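Long-range contact in acyl-CoA dehydrogenase (Mycobacterium thermoresistibile, PDB 3PFD), which probably catalyses the FAD-dependent oxidation of saturated acyl-CoA thioesters to their 2,3-dehydroacyl-CoA products in fatty acid metabolism: residues A29-Y41 / E53-S65. Sequence-based numbering, arbitrary orientation.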
ATOM      1  N   ALA C  29       4.769  16.079 -31.902  1.00 29.67           N
ATOM      2  CA  ALA C  29       3.733  16.925 -32.497  1.00 28.75           C
ATOM      3  C   ALA C  29       2.535  17.159 -31.577  1.00 27.62           C
ATOM      4  O   ALA C  29       2.088  18.295 -31.437  1.00 27.67           O
ATOM      5  CB  ALA C  29       3.267  16.346 -33.825  1.00 29.38           C
ATOM      6  N   ILE C  30       1.998  16.097 -30.964  1.00 26.37           N
ATOM      7  CA  ILE C  30       0.865  16.280 -30.046  1.00 24.90           C
ATOM      8  C   ILE C  30       1.240  17.008 -28.770  1.00 24.77           C
ATOM      9  O   ILE C  30       0.468  17.827 -28.306  1.00 24.75           O
ATOM     10  CB  ILE C  30       0.048  14.987 -29.732  1.00 24.15           C
ATOM     11  CG1 ILE C  30      -1.190  15.334 -28.898  1.00 23.57           C
ATOM     12  CG2 ILE C  30       0.889  13.941 -29.050  1.00 21.03           C
ATOM     13  CD1 ILE C  30      -2.158  16.317 -29.581  1.00 25.05           C
ATOM     14  N   ARG C  31       2.426  16.735 -28.223  1.00 25.21           N
ATOM     15  CA  ARG C  31       2.912  17.487 -27.059  1.00 25.09           C
ATOM     16  C   ARG C  31       3.033  18.976 -27.341  1.00 26.05           C
ATOM     17  O   ARG C  31       2.709  19.790 -26.484  1.00 26.12           O
ATOM     18  CB  ARG C  31       4.268  16.981 -26.554  1.00 25.28           C
ATOM     19  CG  ARG C  31       4.724  17.729 -25.284  1.00 25.83           C
ATOM     20  CD  ARG C  31       5.881  17.088 -24.591  1.00 28.40           C
ATOM     21  NE  ARG C  31       5.414  15.950 -23.790  1.00 32.13           N
ATOM     22  CZ  ARG C  31       6.131  15.329 -22.854  1.00 31.24           C
ATOM     23  NH1 ARG C  31       7.378  15.721 -22.576  1.00 32.45           N
ATOM     24  NH2 ARG C  31       5.596  14.313 -22.192  1.00 28.45           N
ATOM     25  N   ALA C  32       3.544  19.334 -28.520  1.00 27.07           N
ATOM     26  CA  ALA C  32       3.724  20.757 -28.867  1.00 27.72           C
ATOM     27  C   ALA C  32       2.372  21.450 -28.956  1.00 27.44           C
ATOM     28  O   ALA C  32       2.180  22.517 -28.389  1.00 27.82           O
ATOM     29  CB  ALA C  32       4.516  20.921 -30.165  1.00 27.70           C
ATOM     30  N   LEU C  33       1.418  20.817 -29.628  1.00 27.64           N
ATOM     31  CA  LEU C  33       0.067  21.351 -29.697  1.00 27.32           C
ATOM     32  C   LEU C  33      -0.566  21.456 -28.308  1.00 26.93           C
ATOM     33  O   LEU C  33      -1.151  22.482 -27.973  1.00 26.52           O
ATOM     34  CB  LEU C  33      -0.802  20.490 -30.607  1.00 27.79           C
ATOM     35  CG  LEU C  33      -2.160  21.118 -30.909  1.00 28.28           C
ATOM     36  CD1 LEU C  33      -2.483  20.839 -32.339  1.00 32.42           C
ATOM     37  CD2 LEU C  33      -3.272  20.620 -29.986  1.00 29.63           C
ATOM     38  N   ALA C  34      -0.449  20.400 -27.501  1.00 25.70           N
ATOM     39  CA  ALA C  34      -1.024  20.448 -26.172  1.00 25.50           C
ATOM     40  C   ALA C  34      -0.406  21.566 -25.333  1.00 25.71           C
ATOM     41  O   ALA C  34      -1.129  22.341 -24.717  1.00 25.61           O
ATOM     42  CB  ALA C  34      -0.925  19.117 -25.480  1.00 24.99           C
ATOM     43  N   GLU C  35       0.920  21.682 -25.334  1.00 26.13           N
ATOM     44  CA  GLU C  35       1.583  22.675 -24.485  1.00 27.12           C
ATOM     45  C   GLU C  35       1.327  24.116 -24.961  1.00 27.87           C
ATOM     46  O   GLU C  35       1.179  25.028 -24.151  1.00 27.99           O
ATOM     47  CB  GLU C  35       3.079  22.372 -24.340  1.00 27.47           C
ATOM     48  CG  GLU C  35       3.357  21.347 -23.214  1.00 29.59           C
ATOM     49  CD  GLU C  35       4.809  20.935 -23.103  1.00 33.83           C
ATOM     50  OE1 GLU C  35       5.634  21.391 -23.922  1.00 37.55           O
ATOM     51  OE2 GLU C  35       5.140  20.139 -22.191  1.00 36.58           O
ATOM     52  N   LYS C  36       1.248  24.301 -26.273  1.00 28.59           N
ATOM     53  CA  LYS C  36       1.065  25.622 -26.858  1.00 29.73           C
ATOM     54  C   LYS C  36      -0.405  26.041 -26.883  1.00 29.22           C
ATOM     55  O   LYS C  36      -0.730  27.154 -26.488  1.00 29.64           O
ATOM     56  CB  LYS C  36       1.659  25.691 -28.281  1.00 30.23           C
ATOM     57  CG  LYS C  36       3.188  25.574 -28.360  1.00 32.38           C
ATOM     58  CD  LYS C  36       3.649  25.423 -29.832  1.00 35.78           C
ATOM     59  CE  LYS C  36       5.176  25.412 -29.986  1.00 35.61           C
ATOM     60  NZ  LYS C  36       5.596  24.968 -31.350  1.00 34.84           N
ATOM     61  N   GLU C  37      -1.275  25.146 -27.345  1.00 28.39           N
ATOM     62  CA  GLU C  37      -2.671  25.491 -27.663  1.00 28.23           C
ATOM     63  C   GLU C  37      -3.716  25.051 -26.633  1.00 26.63           C
ATOM     64  O   GLU C  37      -4.845  25.561 -26.637  1.00 26.68           O
ATOM     65  CB  GLU C  37      -3.070  24.926 -29.034  1.00 28.74           C
ATOM     66  CG  GLU C  37      -2.162  25.321 -30.203  1.00 32.71           C
ATOM     67  CD  GLU C  37      -2.240  26.805 -30.591  1.00 38.55           C
ATOM     68  OE1 GLU C  37      -3.210  27.510 -30.199  1.00 37.68           O
ATOM     69  OE2 GLU C  37      -1.312  27.263 -31.306  1.00 42.49           O
ATOM     70  N   ILE C  38      -3.366  24.112 -25.757  1.00 24.28           N
ATOM     71  CA  ILE C  38      -4.344  23.573 -24.811  1.00 22.18           C
ATOM     72  C   ILE C  38      -4.039  23.959 -23.346  1.00 22.01           C
ATOM     73  O   ILE C  38      -4.932  24.397 -22.623  1.00 20.88           O
ATOM     74  CB  ILE C  38      -4.439  22.023 -24.943  1.00 22.52           C
ATOM     75  CG1 ILE C  38      -4.878  21.627 -26.370  1.00 21.99           C
ATOM     76  CG2 ILE C  38      -5.392  21.422 -23.881  1.00 19.08           C
ATOM     77  CD1 ILE C  38      -4.838  20.098 -26.599  1.00 20.84           C
ATOM     78  N   ALA C  39      -2.793  23.760 -22.916  1.00 21.40           N
ATOM     79  CA  ALA C  39      -2.357  24.070 -21.549  1.00 22.08           C
ATOM     80  C   ALA C  39      -2.707  25.473 -21.022  1.00 22.48           C
ATOM     81  O   ALA C  39      -3.050  25.586 -19.838  1.00 21.83           O
ATOM     82  CB  ALA C  39      -0.819  23.783 -21.346  1.00 21.79           C
ATOM     83  N   PRO C  40      -2.589  26.541 -21.859  1.00 23.39           N
ATOM     84  CA  PRO C  40      -2.905  27.870 -21.277  1.00 24.04           C
ATOM     85  C   PRO C  40      -4.356  28.049 -20.789  1.00 23.86           C
ATOM     86  O   PRO C  40      -4.604  28.891 -19.926  1.00 23.75           O
ATOM     87  CB  PRO C  40      -2.569  28.862 -22.418  1.00 24.94           C
ATOM     88  CG  PRO C  40      -1.519  28.129 -23.270  1.00 24.80           C
ATOM     89  CD  PRO C  40      -1.974  26.661 -23.202  1.00 23.98           C
ATOM     90  N   TYR C  41      -5.286  27.244 -21.307  1.00 23.27           N
ATOM     91  CA  TYR C  41      -6.716  27.363 -20.958  1.00 24.05           C
ATOM     92  C   TYR C  41      -7.218  26.351 -19.925  1.00 22.97           C
ATOM     93  O   TYR C  41      -8.307  26.503 -19.376  1.00 23.38           O
ATOM     94  CB  TYR C  41      -7.574  27.318 -22.232  1.00 24.75           C
ATOM     95  CG  TYR C  41      -7.026  28.249 -23.287  1.00 28.53           C
ATOM     96  CD1 TYR C  41      -7.308  29.614 -23.241  1.00 31.96           C
ATOM     97  CD2 TYR C  41      -6.176  27.776 -24.293  1.00 30.66           C
ATOM     98  CE1 TYR C  41      -6.786  30.496 -24.194  1.00 35.47           C
ATOM     99  CE2 TYR C  41      -5.631  28.647 -25.249  1.00 35.03           C
ATOM    100  CZ  TYR C  41      -5.947  30.006 -25.197  1.00 37.41           C
ATOM    101  OH  TYR C  41      -5.428  30.878 -26.142  1.00 39.46           O
ATOM    102  N   GLU C  53     -13.115  24.798 -25.458  1.00 22.86           N
ATOM    103  CA  GLU C  53     -13.312  25.186 -26.876  1.00 23.79           C
ATOM    104  C   GLU C  53     -12.029  25.409 -27.634  1.00 23.00           C
ATOM    105  O   GLU C  53     -11.923  25.052 -28.799  1.00 22.08           O
ATOM    106  CB  GLU C  53     -14.157  26.466 -27.008  1.00 24.60           C
ATOM    107  CG  GLU C  53     -15.565  26.267 -27.553  1.00 28.82           C
ATOM    108  CD  GLU C  53     -15.626  25.578 -28.919  1.00 32.77           C
ATOM    109  OE1 GLU C  53     -15.090  26.106 -29.921  1.00 34.80           O
ATOM    110  OE2 GLU C  53     -16.253  24.507 -28.993  1.00 35.21           O
ATOM    111  N   GLU C  54     -11.074  26.057 -26.979  1.00 23.14           N
ATOM    112  CA  GLU C  54      -9.756  26.282 -27.575  1.00 23.82           C
ATOM    113  C   GLU C  54      -9.024  24.972 -27.907  1.00 23.03           C
ATOM    114  O   GLU C  54      -8.468  24.826 -29.006  1.00 23.47           O
ATOM    115  CB  GLU C  54      -8.897  27.136 -26.651  1.00 24.33           C
ATOM    116  CG  GLU C  54      -9.492  28.478 -26.302  1.00 26.56           C
ATOM    117  CD  GLU C  54     -10.301  28.465 -25.014  1.00 29.58           C
ATOM    118  OE1 GLU C  54     -10.627  27.382 -24.480  1.00 29.10           O
ATOM    119  OE2 GLU C  54     -10.646  29.561 -24.537  1.00 34.94           O
ATOM    120  N   ALA C  55      -9.039  24.012 -26.976  1.00 21.65           N
ATOM    121  CA  ALA C  55      -8.544  22.686 -27.298  1.00 21.51           C
ATOM    122  C   ALA C  55      -9.270  22.056 -28.515  1.00 22.02           C
ATOM    123  O   ALA C  55      -8.616  21.521 -29.382  1.00 22.23           O
ATOM    124  CB  ALA C  55      -8.599  21.760 -26.090  1.00 20.38           C
ATOM    125  N   LEU C  56     -10.602  22.129 -28.569  1.00 22.42           N
ATOM    126  CA  LEU C  56     -11.366  21.544 -29.668  1.00 23.78           C
ATOM    127  C   LEU C  56     -10.953  22.116 -31.038  1.00 25.27           C
ATOM    128  O   LEU C  56     -10.704  21.356 -31.978  1.00 24.85           O
ATOM    129  CB  LEU C  56     -12.873  21.718 -29.454  1.00 23.79           C
ATOM    130  CG  LEU C  56     -13.794  21.109 -30.536  1.00 25.37           C
ATOM    131  CD1 LEU C  56     -13.737  19.554 -30.598  1.00 22.13           C
ATOM    132  CD2 LEU C  56     -15.240  21.590 -30.376  1.00 26.83           C
ATOM    133  N   ALA C  57     -10.869  23.446 -31.134  1.00 26.01           N
ATOM    134  CA  ALA C  57     -10.437  24.105 -32.365  1.00 28.20           C
ATOM    135  C   ALA C  57      -9.045  23.644 -32.818  1.00 28.91           C
ATOM    136  O   ALA C  57      -8.845  23.334 -33.991  1.00 29.73           O
ATOM    137  CB  ALA C  57     -10.496  25.638 -32.224  1.00 28.35           C
ATOM    138  N   ALA C  58      -8.110  23.560 -31.874  1.00 29.08           N
ATOM    139  CA  ALA C  58      -6.741  23.160 -32.174  1.00 29.23           C
ATOM    140  C   ALA C  58      -6.671  21.685 -32.586  1.00 29.26           C
ATOM    141  O   ALA C  58      -5.993  21.334 -33.553  1.00 28.94           O
ATOM    142  CB  ALA C  58      -5.850  23.430 -30.976  1.00 29.07           C
ATOM    143  N   LEU C  59      -7.392  20.834 -31.862  1.00 28.65           N
ATOM    144  CA  LEU C  59      -7.403  19.407 -32.168  1.00 29.34           C
ATOM    145  C   LEU C  59      -8.054  19.152 -33.532  1.00 30.63           C
ATOM    146  O   LEU C  59      -7.485  18.433 -34.344  1.00 31.06           O
ATOM    147  CB  LEU C  59      -8.050  18.587 -31.030  1.00 27.81           C
ATOM    148  CG  LEU C  59      -7.286  18.517 -29.684  1.00 26.98           C
ATOM    149  CD1 LEU C  59      -8.171  18.003 -28.537  1.00 22.79           C
ATOM    150  CD2 LEU C  59      -5.994  17.675 -29.750  1.00 24.19           C
ATOM    151  N   ASN C  60      -9.216  19.774 -33.779  1.00 31.62           N
ATOM    152  CA  ASN C  60      -9.960  19.642 -35.035  1.00 32.96           C
ATOM    153  C   ASN C  60      -9.141  20.099 -36.245  1.00 35.09           C
ATOM    154  O   ASN C  60      -9.094  19.405 -37.271  1.00 36.35           O
ATOM    155  CB  ASN C  60     -11.278  20.457 -34.997  1.00 32.85           C
ATOM    156  CG  ASN C  60     -12.403  19.761 -34.234  1.00 31.00           C
ATOM    157  OD1 ASN C  60     -12.369  18.552 -33.982  1.00 31.30           O
ATOM    158  ND2 ASN C  60     -13.416  20.532 -33.871  1.00 28.71           N
ATOM    159  N   SER C  61      -8.507  21.265 -36.132  1.00 35.60           N
ATOM    160  CA  SER C  61      -7.798  21.839 -37.273  1.00 37.10           C
ATOM    161  C   SER C  61      -6.413  21.225 -37.531  1.00 37.10           C
ATOM    162  O   SER C  61      -5.930  21.252 -38.654  1.00 38.01           O
ATOM    163  CB  SER C  61      -7.748  23.370 -37.193  1.00 37.53           C
ATOM    164  OG  SER C  61      -6.817  23.818 -36.226  1.00 39.81           O
ATOM    165  N   SER C  62      -5.776  20.654 -36.515  1.00 36.13           N
ATOM    166  CA  SER C  62      -4.545  19.918 -36.761  1.00 35.93           C
ATOM    167  C   SER C  62      -4.817  18.418 -37.005  1.00 35.20           C
ATOM    168  O   SER C  62      -3.880  17.636 -37.154  1.00 35.23           O
ATOM    169  CB  SER C  62      -3.567  20.108 -35.619  1.00 35.53           C
ATOM    170  OG  SER C  62      -4.038  19.396 -34.481  1.00 38.69           O
ATOM    171  N   GLY C  63      -6.098  18.033 -37.045  1.00 34.18           N
ATOM    172  CA  GLY C  63      -6.501  16.652 -37.312  1.00 33.60           C
ATOM    173  C   GLY C  63      -6.154  15.653 -36.217  1.00 32.13           C
ATOM    174  O   GLY C  63      -5.916  14.499 -36.506  1.00 31.99           O
ATOM    175  N   PHE C  64      -6.128  16.104 -34.965  1.00 31.43           N
ATOM    176  CA  PHE C  64      -5.822  15.234 -33.823  1.00 30.88           C
ATOM    177  C   PHE C  64      -7.037  14.761 -33.022  1.00 30.04           C
ATOM    178  O   PHE C  64      -6.882  14.076 -32.011  1.00 29.54           O
ATOM    179  CB  PHE C  64      -4.796  15.892 -32.888  1.00 30.47           C
ATOM    180  CG  PHE C  64      -3.375  15.659 -33.302  1.00 32.79           C
ATOM    181  CD1 PHE C  64      -2.821  14.381 -33.257  1.00 33.14           C
ATOM    182  CD2 PHE C  64      -2.582  16.711 -33.747  1.00 34.49           C
ATOM    183  CE1 PHE C  64      -1.510  14.160 -33.653  1.00 33.86           C
ATOM    184  CE2 PHE C  64      -1.267  16.494 -34.131  1.00 34.62           C
ATOM    185  CZ  PHE C  64      -0.732  15.211 -34.087  1.00 33.97           C
ATOM    186  N   SER C  65      -8.242  15.068 -33.493  1.00 29.97           N
ATOM    187  CA  SER C  65      -9.422  14.876 -32.655  1.00 29.24           C
ATOM    188  C   SER C  65     -10.038  13.482 -32.697  1.00 28.63           C
ATOM    189  O   SER C  65     -10.787  13.110 -31.785  1.00 27.90           O
ATOM    190  CB  SER C  65     -10.477  15.927 -32.973  1.00 29.48           C
ATOM    191  OG  SER C  65     -11.093  15.619 -34.200  1.00 32.68           O
TER
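The Tyr41 ring lies between Glu54 and Pro40. Glu54 CG sits over the ring centre, 3.7 Å from the centroid, in a CH-pi contact. It is only 3° off the ring normal. Pro40 CB covers the opposite face near the rim, and Glu37 O lies in plane at the ring edge. The Glu54 chain bends at chi2 (93°). This lays the carboxylate almost flat on the ring, planes 9° apart. Arg50 pairs with this carboxylate in a salt bridge. At the other end, Ile30 CD1 rests on one face of Phe64, 4.0 Å from CG. Ser62 OG lies in plane at the edge of that ring, and Ala29 CB approaches it obliquely. The axis of 29-41 passes 8.5 Å from that of helix 53-61. The two run nearly antiparallel, as a helical hairpin in the N-terminal domain of the acyl-CoA dehydrogenase fold. Ala55 CB meets Ile38 CG1 at 3.7 Å, and their CA atoms are 5.0 Å apart. Ala58 CB meets Glu37 CB at 3.7 Å. Leu33 CD2 reaches Ala58 CB at 3.9 Å. Leu59 CD2 touches Ile30, Leu33 and Ile38. Gly63, with positive phi, follows the last turn in a Schellman motif. Helices 80-91 and 95-114 cover the buried side, through Val90 on Ile38 and Ile100 on Leu59.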